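Local coordinates for cytochrome c, mono-and diheme variant (Methylophaga aminisulfidivorans MP, PDB 7C90), which probably carries electrons in the methanol oxidation system of a marine methylotroph, using a covalently attached heme c as its redox centre, at residues A[59-62]-A[66-69]; A[68-73]-A[140-145]; A[119-124]-A[146-151]; A[150-155]-A[162-167]. One frame throughout, in Å; residues are numbered along the deposited sequence.

Interaction 1: A[59-62]-A[66-69]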
# COMPACT_ATOMS: atom_id res chain seq x y z
N VAL A 59 -6.87 -18.17 -25.29
CA VAL A 59 -5.53 -17.52 -25.33
C VAL A 59 -5.15 -17.30 -26.80
O VAL A 59 -4.72 -16.18 -27.15
CB VAL A 59 -4.49 -18.33 -24.53
CG1 VAL A 59 -3.07 -17.91 -24.87
CG2 VAL A 59 -4.76 -18.23 -23.03
N GLU A 60 -5.30 -18.31 -27.65
CA GLU A 60 -4.89 -18.15 -29.08
C GLU A 60 -5.74 -17.02 -29.69
O GLU A 60 -5.18 -16.12 -30.37
CB GLU A 60 -4.98 -19.48 -29.83
CG GLU A 60 -4.62 -19.38 -31.31
CD GLU A 60 -4.90 -20.64 -32.13
OE1 GLU A 60 -4.64 -21.75 -31.62
OE2 GLU A 60 -5.39 -20.51 -33.28
N HIS A 61 -7.04 -17.01 -29.42
CA HIS A 61 -7.98 -15.97 -29.92
C HIS A 61 -7.50 -14.58 -29.43
O HIS A 61 -7.47 -13.62 -30.24
CB HIS A 61 -9.41 -16.24 -29.47
CG HIS A 61 -10.39 -15.30 -30.10
ND1 HIS A 61 -10.65 -15.31 -31.46
CD2 HIS A 61 -11.15 -14.31 -29.58
CE1 HIS A 61 -11.54 -14.40 -31.74
NE2 HIS A 61 -11.87 -13.77 -30.61
N PHE A 62 -7.10 -14.50 -28.16
CA PHE A 62 -6.74 -13.21 -27.53
C PHE A 62 -5.46 -12.69 -28.18
O PHE A 62 -5.44 -11.49 -28.51
CB PHE A 62 -6.61 -13.32 -26.01
CG PHE A 62 -6.21 -12.00 -25.38
CD1 PHE A 62 -7.14 -11.00 -25.21
CD2 PHE A 62 -4.89 -11.74 -25.08
CE1 PHE A 62 -6.78 -9.78 -24.66
CE2 PHE A 62 -4.52 -10.50 -24.56
CZ PHE A 62 -5.47 -9.53 -24.35
N GLY A 66 -7.05 -9.50 -29.42
CA GLY A 66 -7.21 -8.68 -28.21
C GLY A 66 -8.62 -8.77 -27.65
O GLY A 66 -8.96 -7.90 -26.85
N GLU A 67 -9.40 -9.78 -28.06
CA GLU A 67 -10.76 -10.06 -27.56
C GLU A 67 -10.69 -11.22 -26.55
O GLU A 67 -10.00 -12.20 -26.84
CB GLU A 67 -11.73 -10.41 -28.68
CG GLU A 67 -13.15 -10.69 -28.18
CD GLU A 67 -14.21 -10.97 -29.24
OE1 GLU A 67 -13.87 -11.61 -30.26
OE2 GLU A 67 -15.37 -10.54 -29.03
N ASN A 68 -11.41 -11.10 -25.43
CA ASN A 68 -11.43 -12.12 -24.34
C ASN A 68 -12.72 -12.95 -24.46
O ASN A 68 -13.75 -12.43 -24.06
CB ASN A 68 -11.31 -11.47 -22.96
CG ASN A 68 -11.25 -12.51 -21.86
OD1 ASN A 68 -11.33 -13.71 -22.15
ND2 ASN A 68 -11.08 -12.07 -20.62
N LEU A 69 -12.65 -14.15 -25.05
CA LEU A 69 -13.82 -15.03 -25.27
C LEU A 69 -14.49 -15.35 -23.94
O LEU A 69 -15.65 -15.75 -23.98
CB LEU A 69 -13.39 -16.36 -25.91
CG LEU A 69 -12.98 -16.31 -27.37
CD1 LEU A 69 -12.79 -17.72 -27.90
CD2 LEU A 69 -13.97 -15.51 -28.19

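Interaction 2: A[68-73]-A[140-145]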
# COMPACT_ATOMS: atom_id res chain seq x y z
N ASN A 68 -11.41 -11.10 -25.43
CA ASN A 68 -11.43 -12.12 -24.34
C ASN A 68 -12.72 -12.95 -24.46
O ASN A 68 -13.75 -12.43 -24.06
CB ASN A 68 -11.31 -11.47 -22.96
CG ASN A 68 -11.25 -12.51 -21.86
OD1 ASN A 68 -11.33 -13.71 -22.15
ND2 ASN A 68 -11.08 -12.07 -20.62
N LEU A 69 -12.65 -14.15 -25.05
CA LEU A 69 -13.82 -15.03 -25.27
C LEU A 69 -14.49 -15.35 -23.94
O LEU A 69 -15.65 -15.75 -23.98
CB LEU A 69 -13.39 -16.36 -25.91
CG LEU A 69 -12.98 -16.31 -27.37
CD1 LEU A 69 -12.79 -17.72 -27.90
CD2 LEU A 69 -13.97 -15.51 -28.19
N TYR A 70 -13.78 -15.27 -22.81
CA TYR A 70 -14.37 -15.70 -21.52
C TYR A 70 -15.33 -14.65 -20.98
O TYR A 70 -16.02 -15.03 -20.04
CB TYR A 70 -13.32 -16.05 -20.46
CG TYR A 70 -12.46 -17.25 -20.75
CD1 TYR A 70 -12.97 -18.45 -21.24
CD2 TYR A 70 -11.10 -17.18 -20.51
CE1 TYR A 70 -12.15 -19.54 -21.48
CE2 TYR A 70 -10.27 -18.26 -20.72
CZ TYR A 70 -10.79 -19.45 -21.21
OH TYR A 70 -9.93 -20.49 -21.41
N ASN A 71 -15.42 -13.44 -21.55
CA ASN A 71 -16.34 -12.39 -21.03
C ASN A 71 -17.79 -12.89 -20.95
O ASN A 71 -18.54 -12.33 -20.12
CB ASN A 71 -16.25 -11.08 -21.82
CG ASN A 71 -14.96 -10.34 -21.54
OD1 ASN A 71 -14.29 -10.63 -20.54
ND2 ASN A 71 -14.59 -9.41 -22.41
N THR A 72 -18.21 -13.84 -21.78
CA THR A 72 -19.63 -14.28 -21.91
C THR A 72 -19.82 -15.67 -21.28
O THR A 72 -20.93 -16.19 -21.33
CB THR A 72 -20.08 -14.24 -23.38
OG1 THR A 72 -19.13 -14.92 -24.20
CG2 THR A 72 -20.22 -12.84 -23.92
N ASP A 73 -18.78 -16.23 -20.67
CA ASP A 73 -18.74 -17.67 -20.29
C ASP A 73 -18.88 -17.76 -18.77
O ASP A 73 -17.92 -17.43 -18.06
CB ASP A 73 -17.51 -18.35 -20.90
CG ASP A 73 -17.24 -19.76 -20.39
OD1 ASP A 73 -17.91 -20.19 -19.42
OD2 ASP A 73 -16.35 -20.44 -20.97
N THR A 140 -0.80 -18.27 -15.58
CA THR A 140 -0.84 -18.54 -17.04
C THR A 140 -1.67 -17.45 -17.72
O THR A 140 -2.52 -16.75 -17.04
CB THR A 140 -1.40 -19.92 -17.40
OG1 THR A 140 -2.81 -19.90 -17.15
CG2 THR A 140 -0.74 -21.05 -16.63
N LYS A 141 -1.47 -17.30 -19.02
CA LYS A 141 -2.26 -16.37 -19.86
C LYS A 141 -3.74 -16.75 -19.78
O LYS A 141 -4.56 -15.84 -19.63
CB LYS A 141 -1.72 -16.37 -21.28
CG LYS A 141 -0.38 -15.65 -21.42
CD LYS A 141 -0.03 -15.37 -22.86
CE LYS A 141 0.69 -16.53 -23.51
NZ LYS A 141 2.04 -16.71 -22.92
N ASP A 142 -4.07 -18.04 -19.76
CA ASP A 142 -5.47 -18.50 -19.67
C ASP A 142 -6.06 -18.06 -18.33
O ASP A 142 -7.23 -17.66 -18.30
CB ASP A 142 -5.59 -20.01 -19.83
CG ASP A 142 -7.03 -20.44 -20.10
OD1 ASP A 142 -7.55 -20.05 -21.16
OD2 ASP A 142 -7.63 -21.10 -19.21
N GLU A 143 -5.27 -18.14 -17.25
CA GLU A 143 -5.72 -17.74 -15.90
C GLU A 143 -5.96 -16.23 -15.86
O GLU A 143 -6.95 -15.80 -15.29
CB GLU A 143 -4.72 -18.19 -14.84
CG GLU A 143 -4.72 -19.68 -14.61
CD GLU A 143 -3.61 -20.14 -13.67
OE1 GLU A 143 -2.46 -19.58 -13.72
OE2 GLU A 143 -3.90 -21.05 -12.87
N ILE A 144 -5.10 -15.46 -16.50
CA ILE A 144 -5.29 -13.98 -16.57
C ILE A 144 -6.61 -13.67 -17.29
O ILE A 144 -7.37 -12.83 -16.78
CB ILE A 144 -4.06 -13.32 -17.22
CG1 ILE A 144 -2.85 -13.41 -16.28
CG2 ILE A 144 -4.34 -11.87 -17.62
CD1 ILE A 144 -1.53 -13.06 -16.95
N LEU A 145 -6.91 -14.35 -18.39
CA LEU A 145 -8.17 -14.08 -19.13
C LEU A 145 -9.39 -14.47 -18.27
O LEU A 145 -10.40 -13.80 -18.34
CB LEU A 145 -8.16 -14.85 -20.46
CG LEU A 145 -7.06 -14.44 -21.43
CD1 LEU A 145 -7.06 -15.35 -22.65
CD2 LEU A 145 -7.27 -13.00 -21.85

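Interaction 3: A[119-124]-A[146-151]. With HEC (heme c), chain E.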
# COMPACT_ATOMS: atom_id res chain seq x y z
N GLY A 119 -5.54 -3.67 -23.17
CA GLY A 119 -4.84 -2.89 -22.14
C GLY A 119 -4.85 -3.59 -20.78
O GLY A 119 -3.81 -3.64 -20.13
N LEU A 120 -6.00 -4.12 -20.37
CA LEU A 120 -6.18 -4.80 -19.07
C LEU A 120 -5.21 -5.97 -18.99
O LEU A 120 -4.57 -6.12 -17.93
CB LEU A 120 -7.62 -5.29 -18.92
CG LEU A 120 -7.97 -5.94 -17.58
CD1 LEU A 120 -7.61 -5.05 -16.41
CD2 LEU A 120 -9.45 -6.29 -17.56
N PHE A 121 -5.14 -6.80 -20.03
CA PHE A 121 -4.20 -7.95 -20.07
C PHE A 121 -2.77 -7.38 -19.89
O PHE A 121 -2.03 -7.86 -19.03
CB PHE A 121 -4.36 -8.76 -21.35
CG PHE A 121 -3.40 -9.91 -21.43
CD1 PHE A 121 -2.12 -9.73 -21.95
CD2 PHE A 121 -3.76 -11.15 -20.96
CE1 PHE A 121 -1.22 -10.79 -21.97
CE2 PHE A 121 -2.86 -12.21 -21.01
CZ PHE A 121 -1.60 -12.02 -21.51
N GLU A 122 -2.42 -6.31 -20.61
CA GLU A 122 -1.04 -5.74 -20.52
C GLU A 122 -0.74 -5.35 -19.08
O GLU A 122 0.37 -5.63 -18.64
CB GLU A 122 -0.83 -4.54 -21.45
CG GLU A 122 -0.89 -4.95 -22.90
CD GLU A 122 -1.19 -3.83 -23.89
OE1 GLU A 122 -1.78 -2.80 -23.48
OE2 GLU A 122 -0.85 -4.01 -25.08
N THR A 123 -1.69 -4.72 -18.39
CA THR A 123 -1.46 -4.18 -17.04
C THR A 123 -1.22 -5.40 -16.12
O THR A 123 -0.29 -5.38 -15.30
CB THR A 123 -2.60 -3.26 -16.61
OG1 THR A 123 -2.63 -2.10 -17.44
CG2 THR A 123 -2.49 -2.85 -15.15
N ILE A 124 -2.02 -6.44 -16.25
CA ILE A 124 -1.90 -7.64 -15.38
C ILE A 124 -0.61 -8.37 -15.75
O ILE A 124 0.20 -8.70 -14.82
CB ILE A 124 -3.13 -8.54 -15.48
CG1 ILE A 124 -4.38 -7.78 -15.02
CG2 ILE A 124 -2.92 -9.80 -14.67
CD1 ILE A 124 -5.71 -8.46 -15.39
N HIS A 146 -9.30 -15.54 -17.49
CA HIS A 146 -10.36 -15.92 -16.52
C HIS A 146 -10.59 -14.78 -15.53
O HIS A 146 -11.76 -14.35 -15.31
CB HIS A 146 -9.97 -17.22 -15.81
CG HIS A 146 -10.29 -18.43 -16.61
ND1 HIS A 146 -9.40 -19.02 -17.44
CD2 HIS A 146 -11.42 -19.15 -16.70
CE1 HIS A 146 -9.93 -20.10 -17.98
NE2 HIS A 146 -11.19 -20.19 -17.55
N ILE A 147 -9.51 -14.28 -14.95
CA ILE A 147 -9.59 -13.18 -13.94
C ILE A 147 -10.20 -11.97 -14.62
O ILE A 147 -11.00 -11.27 -14.00
CB ILE A 147 -8.20 -12.88 -13.33
CG1 ILE A 147 -7.71 -14.06 -12.48
CG2 ILE A 147 -8.23 -11.57 -12.55
CD1 ILE A 147 -6.30 -13.88 -11.92
N MET A 148 -9.75 -11.68 -15.84
CA MET A 148 -10.27 -10.51 -16.60
C MET A 148 -11.79 -10.66 -16.83
O MET A 148 -12.52 -9.68 -16.57
CB MET A 148 -9.55 -10.34 -17.92
CG MET A 148 -8.17 -9.74 -17.71
SD MET A 148 -7.14 -9.94 -19.19
CE MET A 148 -8.10 -9.15 -20.46
N ALA A 149 -12.26 -11.82 -17.28
CA ALA A 149 -13.73 -12.01 -17.48
C ALA A 149 -14.46 -11.71 -16.17
O ALA A 149 -15.46 -10.97 -16.20
CB ALA A 149 -14.05 -13.40 -17.98
N TRP A 150 -13.95 -12.18 -15.03
CA TRP A 150 -14.62 -11.96 -13.71
C TRP A 150 -14.62 -10.47 -13.38
O TRP A 150 -15.63 -9.96 -12.92
CB TRP A 150 -13.99 -12.82 -12.59
CG TRP A 150 -14.70 -12.56 -11.31
CD1 TRP A 150 -15.89 -13.09 -10.90
CD2 TRP A 150 -14.35 -11.57 -10.33
NE1 TRP A 150 -16.28 -12.53 -9.72
CE2 TRP A 150 -15.37 -11.58 -9.36
CE3 TRP A 150 -13.28 -10.67 -10.21
CZ2 TRP A 150 -15.33 -10.74 -8.24
CZ3 TRP A 150 -13.27 -9.82 -9.13
CH2 TRP A 150 -14.27 -9.87 -8.15
N VAL A 151 -13.50 -9.77 -13.59
CA VAL A 151 -13.40 -8.31 -13.30
C VAL A 151 -14.45 -7.58 -14.14
O VAL A 151 -15.08 -6.61 -13.60
CB VAL A 151 -11.96 -7.78 -13.53
CG1 VAL A 151 -11.90 -6.27 -13.49
CG2 VAL A 151 -10.96 -8.35 -12.52
FE HEC E . -3.19 -4.45 -9.12
CHA HEC E . -3.12 -1.24 -10.39
CHB HEC E . -5.29 -5.39 -11.57
CHC HEC E . -2.80 -7.71 -8.12
CHD HEC E . -1.66 -3.35 -6.28
NA HEC E . -4.00 -3.47 -10.72
C1A HEC E . -3.93 -2.20 -11.08
C2A HEC E . -4.67 -1.84 -12.31
C3A HEC E . -5.28 -3.10 -12.69
C4A HEC E . -4.86 -4.00 -11.60
CMA HEC E . -6.21 -3.44 -13.80
CAA HEC E . -4.74 -0.54 -13.01
CBA HEC E . -6.14 -0.04 -12.71
CGA HEC E . -6.46 1.22 -13.43
O1A HEC E . -5.83 1.50 -14.47
O2A HEC E . -7.30 1.98 -12.89
NB HEC E . -3.94 -6.24 -9.76
C1B HEC E . -4.81 -6.44 -10.70
C2B HEC E . -5.24 -7.84 -10.88
C3B HEC E . -4.46 -8.53 -9.86
C4B HEC E . -3.70 -7.46 -9.24
CMB HEC E . -6.23 -8.37 -11.87
CAB HEC E . -4.46 -10.04 -9.56
CBB HEC E . -3.83 -10.81 -10.66
NC HEC E . -2.38 -5.35 -7.49
C1C HEC E . -2.27 -6.67 -7.28
C2C HEC E . -1.63 -7.07 -6.02
C3C HEC E . -1.28 -5.75 -5.48
C4C HEC E . -1.79 -4.78 -6.43
CMC HEC E . -1.42 -8.47 -5.55
CAC HEC E . -0.66 -5.57 -4.11
CBC HEC E . 0.61 -6.34 -3.92
ND HEC E . -2.54 -2.60 -8.45
C1D HEC E . -1.96 -2.34 -7.29
C2D HEC E . -1.55 -0.96 -7.11
C3D HEC E . -1.97 -0.31 -8.33
C4D HEC E . -2.54 -1.44 -9.07
CMD HEC E . -0.84 -0.40 -5.94
CAD HEC E . -1.76 1.07 -8.77
CBD HEC E . -0.50 0.97 -9.65
CGD HEC E . -0.29 2.10 -10.65
O1D HEC E . -0.93 3.16 -10.53
O2D HEC E . 0.56 1.97 -11.57

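Interaction 4: A[150-155]-A[162-167]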
# COMPACT_ATOMS: atom_id res chain seq x y z
N TRP A 150 -13.95 -12.18 -15.03
CA TRP A 150 -14.62 -11.96 -13.71
C TRP A 150 -14.62 -10.47 -13.38
O TRP A 150 -15.63 -9.96 -12.92
CB TRP A 150 -13.99 -12.82 -12.59
CG TRP A 150 -14.70 -12.56 -11.31
CD1 TRP A 150 -15.89 -13.09 -10.90
CD2 TRP A 150 -14.35 -11.57 -10.33
NE1 TRP A 150 -16.28 -12.53 -9.72
CE2 TRP A 150 -15.37 -11.58 -9.36
CE3 TRP A 150 -13.28 -10.67 -10.21
CZ2 TRP A 150 -15.33 -10.74 -8.24
CZ3 TRP A 150 -13.27 -9.82 -9.13
CH2 TRP A 150 -14.27 -9.87 -8.15
N VAL A 151 -13.50 -9.77 -13.59
CA VAL A 151 -13.40 -8.31 -13.30
C VAL A 151 -14.45 -7.58 -14.14
O VAL A 151 -15.08 -6.61 -13.60
CB VAL A 151 -11.96 -7.78 -13.53
CG1 VAL A 151 -11.90 -6.27 -13.49
CG2 VAL A 151 -10.96 -8.35 -12.52
N ARG A 152 -14.63 -7.97 -15.41
CA ARG A 152 -15.64 -7.28 -16.26
C ARG A 152 -17.06 -7.60 -15.75
O ARG A 152 -17.85 -6.71 -15.76
CB ARG A 152 -15.48 -7.65 -17.73
CG ARG A 152 -14.15 -7.25 -18.32
CD ARG A 152 -13.79 -5.79 -18.12
NE ARG A 152 -12.73 -5.48 -19.07
CZ ARG A 152 -11.95 -4.41 -19.05
NH1 ARG A 152 -12.07 -3.50 -18.10
NH2 ARG A 152 -11.01 -4.29 -19.96
N SER A 153 -17.30 -8.80 -15.23
CA SER A 153 -18.64 -9.31 -14.85
C SER A 153 -19.17 -8.53 -13.64
O SER A 153 -20.39 -8.45 -13.50
CB SER A 153 -18.60 -10.80 -14.57
OG SER A 153 -17.97 -11.07 -13.30
N VAL A 154 -18.29 -7.97 -12.79
CA VAL A 154 -18.70 -7.29 -11.53
C VAL A 154 -18.76 -5.78 -11.75
O VAL A 154 -19.10 -5.10 -10.81
CB VAL A 154 -17.82 -7.67 -10.34
CG1 VAL A 154 -18.05 -9.11 -9.97
CG2 VAL A 154 -16.33 -7.40 -10.57
N TYR A 155 -18.52 -5.31 -12.97
CA TYR A 155 -18.53 -3.87 -13.35
C TYR A 155 -19.86 -3.23 -12.98
O TYR A 155 -20.91 -3.81 -13.34
CB TYR A 155 -18.40 -3.74 -14.86
CG TYR A 155 -18.26 -2.35 -15.41
CD1 TYR A 155 -17.14 -1.56 -15.17
CD2 TYR A 155 -19.21 -1.86 -16.29
CE1 TYR A 155 -17.01 -0.30 -15.72
CE2 TYR A 155 -19.08 -0.61 -16.88
CZ TYR A 155 -17.97 0.15 -16.62
OH TYR A 155 -17.84 1.36 -17.24
N ALA A 162 -17.54 1.39 -21.19
CA ALA A 162 -17.15 -0.04 -21.19
C ALA A 162 -16.61 -0.44 -22.57
O ALA A 162 -17.35 -1.08 -23.35
CB ALA A 162 -18.31 -0.90 -20.78
N ASP A 163 -15.35 -0.10 -22.86
CA ASP A 163 -14.77 -0.24 -24.22
C ASP A 163 -14.72 -1.71 -24.64
O ASP A 163 -14.77 -1.93 -25.85
CB ASP A 163 -13.44 0.50 -24.35
CG ASP A 163 -13.58 2.01 -24.29
OD1 ASP A 163 -14.66 2.52 -24.67
OD2 ASP A 163 -12.62 2.68 -23.85
N TRP A 164 -14.70 -2.68 -23.73
CA TRP A 164 -14.63 -4.13 -24.05
C TRP A 164 -15.98 -4.65 -24.58
O TRP A 164 -16.00 -5.72 -25.18
CB TRP A 164 -14.16 -4.96 -22.84
CG TRP A 164 -15.18 -5.13 -21.75
CD1 TRP A 164 -16.02 -6.19 -21.58
CD2 TRP A 164 -15.50 -4.18 -20.72
NE1 TRP A 164 -16.83 -5.97 -20.50
CE2 TRP A 164 -16.56 -4.74 -19.97
CE3 TRP A 164 -15.01 -2.93 -20.35
CZ2 TRP A 164 -17.11 -4.11 -18.86
CZ3 TRP A 164 -15.57 -2.28 -19.27
CH2 TRP A 164 -16.61 -2.87 -18.55
N LEU A 165 -17.08 -3.93 -24.36
CA LEU A 165 -18.45 -4.35 -24.78
C LEU A 165 -18.71 -3.92 -26.23
O LEU A 165 -18.35 -2.78 -26.59
CB LEU A 165 -19.51 -3.72 -23.87
CG LEU A 165 -19.52 -4.15 -22.41
CD1 LEU A 165 -20.55 -3.34 -21.64
CD2 LEU A 165 -19.78 -5.65 -22.28
N THR A 166 -19.40 -4.77 -27.00
CA THR A 166 -19.94 -4.46 -28.35
C THR A 166 -21.12 -3.50 -28.19
O THR A 166 -21.66 -3.40 -27.05
CB THR A 166 -20.31 -5.72 -29.12
OG1 THR A 166 -21.46 -6.33 -28.53
CG2 THR A 166 -19.17 -6.72 -29.18
N GLU A 167 -21.51 -2.82 -29.27
CA GLU A 167 -22.65 -1.87 -29.25
C GLU A 167 -23.89 -2.62 -28.73
O GLU A 167 -24.62 -2.05 -27.90
CB GLU A 167 -22.87 -1.26 -30.64
CG GLU A 167 -21.63 -0.59 -31.21
CD GLU A 167 -21.39 0.85 -30.78
OE1 GLU A 167 -22.02 1.29 -29.78
OE2 GLU A 167 -20.58 1.55 -31.47

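Interaction 1: A[59-62]-A[66-69]
H61 reaches from the middle of helix 57-65 to the chain that leaves it, and its imidazole meets both E67 and L69. CG stands anti to the backbone N (chi1 -173°), a setting that carries the ring off the helix toward 66-69. From CB outward the atoms change partner: CB touches L69 CD1 at 4.0 Å, the ring carbon CD2 rests 3.4 Å from L69 CD2, and NE2 at the tip donates to E67 OE1. That last bond is 3.0 Å long and nearly straight, 176° at the hydrogen, with the acceptor in the plane of the imidazole. On the glutamate the approach is less regular: OE1 is met on its anti side, 24° out of the carboxylate plane. This histidine-carboxylate pair ties a helical residue to a loop residue six positions on, while the leucine and histidine side chains cross at about a right angle.

The backbone makes the turn beside it. G66, with positive phi, is the first residue to leave the helix, and its N donates to F62 O at 2.7 Å. The chain then folds back along the phenylalanine, where E67 O lies 3.5 Å from F62 CA in a CA-H...O contact and also borders the ring edge at CD1. T65 OG1, bonded to H61 O and E67 N, adds a second tie across this helix end. The turn sits against two other helices: F62 and V59 lean on L145 of helix 141-153, and the F62 ring meets F121 of helix 117-126.

Interaction 2: A[68-73]-A[140-145]
The side-chain amide of N68 and the ring of Y70 both meet helix 141-153, the first at the backbone of L145 and the second at D142. The close part is small and well defined. N68 ND2 donates to L145 O at 2.9 Å, with 165° at the hydrogen and the oxygen close to the amide plane. With CG anti to the backbone N (chi1 -176°), the amide extends toward the helix, sliding past the L145 side chain in the opposite direction. Its other end turns back: OD1 accepts from Y70 N at 3.0 Å, closing an Asx turn, so bonds at both ends fix the amide's rotation. The donor lies above the carbonyl plane, not on a lone pair.

Y70 presents an edge to the helix. CD2 packs on L145 CB at 3.8 Å, and OH donates to D142 OD1 at 2.4 Å, so short that the exact length is doubtful. That oxygen lies in the ring plane, although ring and carboxylate planes are 79° apart; T56 OG1 is its second partner. The ring also meets that of H146, one turn further along the helix.

Away from this patch the contact thins out: T72 and D73 diverge on one segment, T140 and K141 on the other, and T72 is exposed to solvent. What remains is an Asx turn whose amide also grips L145 O, docking the connection between helices 57-65 and 74-87 on the first turns of helix 141-153.

Interaction 3: A[119-124]-A[146-151]
M148 points from helix 146-151 into the face of helix 119-124 formed by L120, F121 and I124, and the contact is organised round its thioether chain. M148 and L120 reach toward each other tip to tip, with M148 CG 3.7 Å from L120 CD2. I124 crosses obliquely on the same methylene, its CD1 3.6 Å from M148 CG. An extended chi2 (164°) carries M148 SD to F121, where it lies 3.7 Å from F121 CB; the bend at chi3 then turns CE back toward F121 N and CB. The sulfur is 5.3 Å from the centroid of the F121 ring and 81° off its normal, a Met-aromatic contact at the ring edge.

These apolar contacts carry the crossing. The two helix axes approach to 10.7 Å at 123°, a separation the long methionine largely spans. All four contacting residues are buried, and F62 of helix 57-65 also packs on F121.

The same helices face the cofactor. L120 CD1 touches heme methyl CMA at 3.4 Å, and I124 CD1 meets methyl CMB at 3.6 Å. I147 CG2 approaches CMB from the other helix, while T123 CG2 lies by pyrrole atom C2A. M148 is thus a packing methionine, distinct from M132, the axial ligand. Helix 141-153 corresponds to the C-terminal helix of the cytochrome c domain, and 117-126 packs against it beside the heme, consistent with the class I fold (C88, C91 and H92 attachment, M132 opposite).

Interaction 4: A[150-155]-A[162-167]
R152, in the last turn of helix 141-153, forms a cation-pi stack with W164 of a type I beta turn running from A162 to L165; the contact joins the end of this cytochrome c helix to the chain that follows it. CB and CG of R152 run past W164 NE1, and the bend at chi2 swings CD over the indole. R152 CD stands above the six-membered ring of W164, 3.5 Å from its centroid and 16° off the normal, a CH-pi contact. The guanidinium then lies flat on the ring system, planes 4° apart, with R152 CZ 4.2 Å from the same W164 centroid and off-centre. The head group is also fixed by polar partners: NH2 forms a salt bridge with D117, and NH1 donates to N114 O. The opposite indole face is met by A162 CB and L165 CG within the turn.

At the next residue the helix is closing: S153 OG donates to W150 O at 2.6 Å, two residues before Y155 enters the contact.

Y155 lies past the end of the helix. The Y155 ring receives the edge of the W164 indole on its face in a T-shaped pair, with the centroid of the W164 six-membered ring 4.8 Å from that of Y155 and the planes at 87°. Its OH bonds to S158 O, outside the pair, while Y155 CE2 touches A162 CB at 4.0 Å. W164 CH2 is the atom directed into the phenol, 3.4 Å above the Y155 ring plane and over its centre.

Helix 141-153 runs through interactions 2, 3 and 4, so that its start, middle and end each meet a different part of the chain. Interactions 1 and 2 share N68 and L69, have centres 7 Å apart and touch where V59 and F62 pack on L145. Interactions 1 and 3 meet through F62 CZ, 3.3 Å from F121 CB. Interaction 3 lies at the middle of the molecule, about 2 Å from the chain centre, and contacts the heme directly. L120 CD2 packs 3.5 Å from R152 CZ, linking it to interaction 4, whose R152 side chain is about 7 Å from the heme. By contrast, the side chain of N68, shared by interactions 1 and 2, is about 11 Å from the bound heme c.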